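Local structure of cell-binding factor 2 (Campylobacter jejuni, 3RFW) at residues A4-G8 / K9-D13; A39-Q42 / Q43-Q47; T188-T191 / T192-T196. The protein probably catalyses the cis-trans isomerisation of peptidyl-proline bonds in proteins and belongs among the SurA-like chaperones. All coordinates share one frame; numbering follows the deposited sequence.

Contacts 1 and 2 belong to one packed unit, with centres about 11 Å apart. The hairpin of contact 1 lies against the helix of contact 2: Ala4 CB sits 3.8 Å from Ile45 CD1, Val6 CG2 meets Ile45 CG2 at 3.9 Å, and Ile11 CG2 rests 3.9 Å from Tyr44 CD1. Both also touch the second subunit. Contact 3 belongs to the peptidyl-prolyl isomerase domain on the opposite side of the chain's centre. Its centre lies about 84 Å from that of contact 1 and 74 Å from that of contact 2, and its nearest atoms are still about 63 Å from contact 2. No other chain of the assembly touches residues 188-196.

Contact 1 of 3, residues A4-G8 / K9-D13; sequences ATVNG and KSISD
Val6 and Ile11 meet diagonally across a tight beta hairpin, strand 2-6 turning back into strand 9-12. Val6 presents CG2, the branch lying beside its own backbone N (CG1 is anti to that N, chi1 -180°), and this methyl comes within 3.9 Å of Ile11 CG1. The two side chains cross obliquely, so contact is made branch against branch. Ala4, which pairs directly with Ile11, lies on the same face, its CB 4.2 Å from Ile11 CB. Ala4, Val6 and Ile11 thus form an apolar patch, and this patch is covered by helix 34-56.

Thr5 and Ser10 face the other way as a non-hydrogen-bonded pair, their CA atoms 4.3 Å apart. Between the strands Ile11 N donates to Ala4 O at 2.6 Å and Val6 N to Lys9 O at 2.7 Å, while Lys9 N returns a bond to Val6 O at 2.9 Å. The last of these closes the type I' turn. Asn7 and Gly8 fill its two middle positions with positive phi; Gly8, at phi 98°, adopts a conformation in which a CB would be pressed against the preceding carbonyl oxygen.

Ala4, Thr5 and Val6 also pair antiparallel with a strand of the second subunit, so the sheet continues across the dimer interface. Tyr251 of that subunit packs on Ala4. At its far end the hairpin leads into helix 13-24, with Ser12 as the N-cap.

Lys9 starts out on the same face as Val6. Its chain leaves with CG anti to the backbone N, then bends back at chi3 and chi4. This brings Lys9 NZ to 3.2 Å from Ser10 O, the neighbouring carbonyl, in a weak hydrogen bond.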
# COMPACT_ATOMS: atom_id res chain seq x y z
N ALA A 4 13.98 14.81 -37.42
CA ALA A 4 13.83 16.24 -37.18
C ALA A 4 15.19 16.91 -37.24
O ALA A 4 16.21 16.26 -37.08
CB ALA A 4 13.16 16.49 -35.83
N THR A 5 15.19 18.24 -37.42
CA THR A 5 16.41 19.03 -37.30
C THR A 5 16.05 20.13 -36.35
O THR A 5 14.90 20.56 -36.29
CB THR A 5 16.86 19.68 -38.67
OG1 THR A 5 15.88 20.64 -39.09
CG2 THR A 5 17.02 18.62 -39.77
N VAL A 6 17.02 20.56 -35.58
CA VAL A 6 16.84 21.61 -34.60
C VAL A 6 17.98 22.57 -34.78
O VAL A 6 19.14 22.18 -34.60
CB VAL A 6 16.92 21.07 -33.17
CG1 VAL A 6 16.71 22.23 -32.16
CG2 VAL A 6 15.85 20.00 -32.94
N ASN A 7 17.66 23.82 -35.14
CA ASN A 7 18.64 24.81 -35.57
C ASN A 7 19.64 24.26 -36.59
O ASN A 7 20.81 24.61 -36.56
CB ASN A 7 19.37 25.42 -34.38
CG ASN A 7 18.43 26.18 -33.45
OD1 ASN A 7 18.64 26.25 -32.23
ND2 ASN A 7 17.44 26.82 -34.03
N GLY A 8 19.18 23.41 -37.50
CA GLY A 8 20.08 22.78 -38.48
C GLY A 8 20.58 21.37 -38.16
O GLY A 8 20.94 20.62 -39.07
N LYS A 9 20.59 21.01 -36.88
CA LYS A 9 21.17 19.74 -36.46
C LYS A 9 20.13 18.63 -36.47
O LYS A 9 19.05 18.74 -35.86
CB LYS A 9 21.79 19.87 -35.07
CG LYS A 9 22.15 18.52 -34.45
CD LYS A 9 22.75 18.63 -33.03
CE LYS A 9 21.69 18.33 -31.93
NZ LYS A 9 20.98 17.07 -32.25
N SER A 10 20.54 17.50 -37.02
CA SER A 10 19.72 16.33 -37.18
C SER A 10 19.43 15.61 -35.86
O SER A 10 20.29 15.49 -35.00
CB SER A 10 20.43 15.36 -38.13
OG SER A 10 20.19 15.75 -39.47
N ILE A 11 18.19 15.16 -35.71
CA ILE A 11 17.80 14.28 -34.63
C ILE A 11 17.46 12.95 -35.31
O ILE A 11 16.58 12.91 -36.17
CB ILE A 11 16.55 14.85 -33.88
CG1 ILE A 11 16.80 16.28 -33.38
CG2 ILE A 11 16.06 13.92 -32.76
CD1 ILE A 11 17.71 16.41 -32.15
N SER A 12 18.17 11.89 -34.94
CA SER A 12 17.86 10.54 -35.42
C SER A 12 16.69 9.90 -34.68
O SER A 12 16.41 10.26 -33.53
CB SER A 12 19.07 9.62 -35.30
OG SER A 12 19.58 9.59 -33.97
N ASP A 13 16.09 8.89 -35.30
CA ASP A 13 15.16 8.01 -34.62
C ASP A 13 15.85 7.15 -33.56
O ASP A 13 15.29 6.90 -32.49
CB ASP A 13 14.40 7.13 -35.62
CG ASP A 13 15.33 6.28 -36.48
OD1 ASP A 13 16.58 6.36 -36.34
OD2 ASP A 13 14.80 5.52 -37.30

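Contact 2 of 3, residues A39-Q42 / Q43-Q47; sequences ALIQ and QYIMQ
Ile41 and Ile45, one helical turn apart on helix 34-56, are joined twice, through the backbone and through their side chains. Ile45 N donates to Ile41 O at 2.9 Å, and above that bond Ile45 CD1 reaches back to Ile41 CG2 at 3.6 Å. Ile45 can do this because its CG1 lies beside the backbone N (chi1 -73°), which directs the ethyl arm back over the carbonyl: Ile45 CG1 is 3.3 Å from Ile41 O.

The neighbouring amides follow the same i to i+4 pattern. Gln43 N donates almost straight to Ala39 O, 3.0 Å at 171°, Tyr44 N to Leu40 O at 2.9 Å, and Met46 N to Gln42 O at 3.0 Å. All four carbonyls of residues 39-42 therefore have a donor within the helix.

The buried Tyr44 brings a hydroxyl to the side that faces helix 13-24. Its ring leaves with CG anti to the backbone N (chi1 177°), and the hydroxyl is hydrogen-bonded to Glu15 of that helix, whose other carboxylate oxygen accepts from Ser12 N. Phe19 meets the same ring edge-to-face. Ile41 and Ile45 also pack on Tyr251 of the second subunit.

With the carbonyls of 39-42 and the amides of 43-46 bonded to each other, and the Tyr44 phenol paired to a carboxylate, burying these groups among apolar neighbours probably costs little.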
# COMPACT_ATOMS: atom_id res chain seq x y z
N ALA A 39 4.79 12.90 -30.72
CA ALA A 39 4.81 13.44 -29.38
C ALA A 39 6.14 13.14 -28.66
O ALA A 39 6.63 13.95 -27.87
CB ALA A 39 3.66 12.90 -28.60
N LEU A 40 6.73 11.99 -28.96
CA LEU A 40 7.94 11.57 -28.28
C LEU A 40 9.10 12.34 -28.86
O LEU A 40 9.95 12.82 -28.12
CB LEU A 40 8.18 10.05 -28.41
CG LEU A 40 7.17 9.20 -27.62
CD1 LEU A 40 7.50 7.75 -27.83
CD2 LEU A 40 7.20 9.50 -26.12
N ILE A 41 9.08 12.55 -30.17
CA ILE A 41 10.06 13.42 -30.80
C ILE A 41 10.06 14.86 -30.25
O ILE A 41 11.11 15.38 -29.90
CB ILE A 41 9.95 13.40 -32.32
CG1 ILE A 41 10.08 11.97 -32.84
CG2 ILE A 41 11.08 14.27 -32.92
CD1 ILE A 41 9.77 11.81 -34.32
N GLN A 42 8.87 15.43 -30.06
CA GLN A 42 8.72 16.77 -29.45
C GLN A 42 9.31 16.79 -28.06
O GLN A 42 10.01 17.71 -27.69
CB GLN A 42 7.24 17.16 -29.29
CG GLN A 42 6.53 17.59 -30.57
CD GLN A 42 5.20 18.30 -30.27
OE1 GLN A 42 4.16 17.97 -30.85
NE2 GLN A 42 5.23 19.23 -29.31
N GLN A 43 8.86 15.86 -27.23
CA GLN A 43 9.37 15.74 -25.88
C GLN A 43 10.92 15.65 -25.85
O GLN A 43 11.58 16.36 -25.08
CB GLN A 43 8.74 14.52 -25.22
CG GLN A 43 9.07 14.42 -23.75
CD GLN A 43 8.12 13.49 -23.00
OE1 GLN A 43 7.07 13.06 -23.53
NE2 GLN A 43 8.48 13.18 -21.76
N TYR A 44 11.49 14.89 -26.78
CA TYR A 44 12.94 14.67 -26.82
C TYR A 44 13.68 15.93 -27.24
O TYR A 44 14.68 16.32 -26.60
CB TYR A 44 13.28 13.50 -27.77
CG TYR A 44 14.79 13.28 -27.91
CD1 TYR A 44 15.52 13.95 -28.89
CD2 TYR A 44 15.49 12.53 -26.96
CE1 TYR A 44 16.91 13.89 -28.93
CE2 TYR A 44 16.89 12.41 -27.03
CZ TYR A 44 17.59 13.08 -28.02
OH TYR A 44 18.97 12.93 -28.11
N ILE A 45 13.10 16.64 -28.21
CA ILE A 45 13.64 17.94 -28.66
C ILE A 45 13.61 18.97 -27.52
O ILE A 45 14.55 19.74 -27.30
CB ILE A 45 12.81 18.45 -29.91
CG1 ILE A 45 13.18 17.60 -31.13
CG2 ILE A 45 13.07 19.93 -30.13
CD1 ILE A 45 12.22 17.68 -32.31
N MET A 46 12.56 18.93 -26.73
CA MET A 46 12.44 19.83 -25.59
C MET A 46 13.52 19.51 -24.55
O MET A 46 14.19 20.43 -24.04
CB MET A 46 11.03 19.73 -24.98
CG MET A 46 10.88 20.35 -23.58
SD MET A 46 10.83 22.14 -23.77
CE MET A 46 9.22 22.25 -24.59
N GLN A 47 13.68 18.23 -24.24
CA GLN A 47 14.83 17.74 -23.42
C GLN A 47 16.16 18.20 -24.02
O GLN A 47 16.95 18.80 -23.35
CB GLN A 47 14.77 16.19 -23.29
CG GLN A 47 15.93 15.52 -22.49
CD GLN A 47 17.11 15.06 -23.37
OE1 GLN A 47 17.06 15.09 -24.62
NE2 GLN A 47 18.17 14.59 -22.72

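Contact 3 of 3, residues T188-T191 / T192-T196; sequences TITT and TPVKT
Thr190 and Thr192 come together where the chain makes a short detour, with Thr191 at the bend between them. The Thr190 side chain points into the fold of this detour, toward the carbonyl of Thr192: Thr190 CB is 3.5 Å and Thr190 CG2 3.8 Å from Thr192 O. The hydroxyl of Thr190 is modelled too close to that oxygen, so its exact position is doubtful. Val194, two residues beyond Thr192, brings its CG2 toward the same hydroxyl, and this approach is equally uncertain.

On the outer side of the bend a second threonine leans back on the chain. Thr192 OG1 sits beside its own backbone N (chi1 -86°), close enough to the preceding peptide for a weak hydrogen bond to Thr191 O at 3.4 Å. The backbone turns at Thr191, where phi and psi of -84° and -7° interrupt the otherwise extended course. Pro193, its CD 4.2 Å from Thr191 O, leads into the strand that resumes at Val194.

The next shell holds both ends of the detour to strand 199-213: Thr190 makes backbone bonds with Ile203, and Val194 with His201, so four steps on this strand match two on its partner and the excess bows outward. Pro193 packs on helix 123-133 and Ile189 on helix 138-152. Further along, Thr196 OG1 is hydrogen-bonded to Phe198 N and to NE2 of His201, which probably corresponds to one of the histidines found in the active sites of parvulins.

The arrangement is an edge strand interrupted by a short loop, within the four-stranded antiparallel sheet, ordered 2-1-4-3 and packed with helices, of the parvulin-type (PpiC) isomerase fold.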
# COMPACT_ATOMS: atom_id res chain seq x y z
N THR A 188 -22.83 -31.32 11.63
CA THR A 188 -23.19 -31.85 12.95
C THR A 188 -22.74 -30.93 14.06
O THR A 188 -21.80 -30.14 13.89
CB THR A 188 -22.58 -33.25 13.23
OG1 THR A 188 -21.16 -33.16 13.38
CG2 THR A 188 -22.93 -34.26 12.12
N ILE A 189 -23.35 -31.12 15.23
CA ILE A 189 -23.01 -30.35 16.42
C ILE A 189 -22.23 -31.21 17.40
O ILE A 189 -22.33 -32.43 17.39
CB ILE A 189 -24.26 -29.77 17.13
CG1 ILE A 189 -25.27 -30.88 17.45
CG2 ILE A 189 -24.89 -28.66 16.28
CD1 ILE A 189 -25.84 -30.82 18.88
N THR A 190 -21.43 -30.55 18.22
CA THR A 190 -20.94 -31.13 19.44
C THR A 190 -22.13 -31.53 20.33
O THR A 190 -22.99 -30.70 20.68
CB THR A 190 -20.01 -30.14 20.18
OG1 THR A 190 -19.51 -30.76 21.36
CG2 THR A 190 -20.76 -28.89 20.58
N THR A 191 -22.25 -32.83 20.56
CA THR A 191 -23.28 -33.39 21.44
C THR A 191 -22.82 -33.35 22.90
O THR A 191 -23.59 -33.67 23.80
CB THR A 191 -23.63 -34.85 21.03
OG1 THR A 191 -24.55 -34.83 19.93
CG2 THR A 191 -24.27 -35.59 22.20
N THR A 192 -21.56 -32.99 23.13
CA THR A 192 -21.13 -32.64 24.48
C THR A 192 -20.52 -31.25 24.51
O THR A 192 -19.73 -30.90 23.63
CB THR A 192 -20.14 -33.67 25.06
OG1 THR A 192 -20.89 -34.73 25.66
CG2 THR A 192 -19.25 -33.05 26.13
N PRO A 193 -20.92 -30.45 25.51
CA PRO A 193 -20.32 -29.15 25.78
C PRO A 193 -18.80 -29.18 25.73
O PRO A 193 -18.19 -30.14 26.19
CB PRO A 193 -20.83 -28.83 27.19
CG PRO A 193 -22.19 -29.45 27.22
CD PRO A 193 -22.12 -30.68 26.34
N VAL A 194 -18.21 -28.17 25.10
CA VAL A 194 -16.75 -28.00 25.05
C VAL A 194 -16.33 -26.93 26.04
O VAL A 194 -16.84 -25.81 25.98
CB VAL A 194 -16.28 -27.55 23.64
CG1 VAL A 194 -14.76 -27.43 23.58
CG2 VAL A 194 -16.82 -28.50 22.55
N LYS A 195 -15.38 -27.24 26.90
CA LYS A 195 -14.97 -26.33 27.97
C LYS A 195 -13.71 -25.55 27.62
O LYS A 195 -12.67 -26.14 27.31
CB LYS A 195 -14.76 -27.09 29.28
N THR A 196 -13.79 -24.22 27.71
CA THR A 196 -12.59 -23.38 27.59
C THR A 196 -12.49 -22.34 28.71
O THR A 196 -13.32 -22.30 29.62
CB THR A 196 -12.56 -22.62 26.23
OG1 THR A 196 -13.59 -21.62 26.22
CG2 THR A 196 -12.75 -23.57 25.06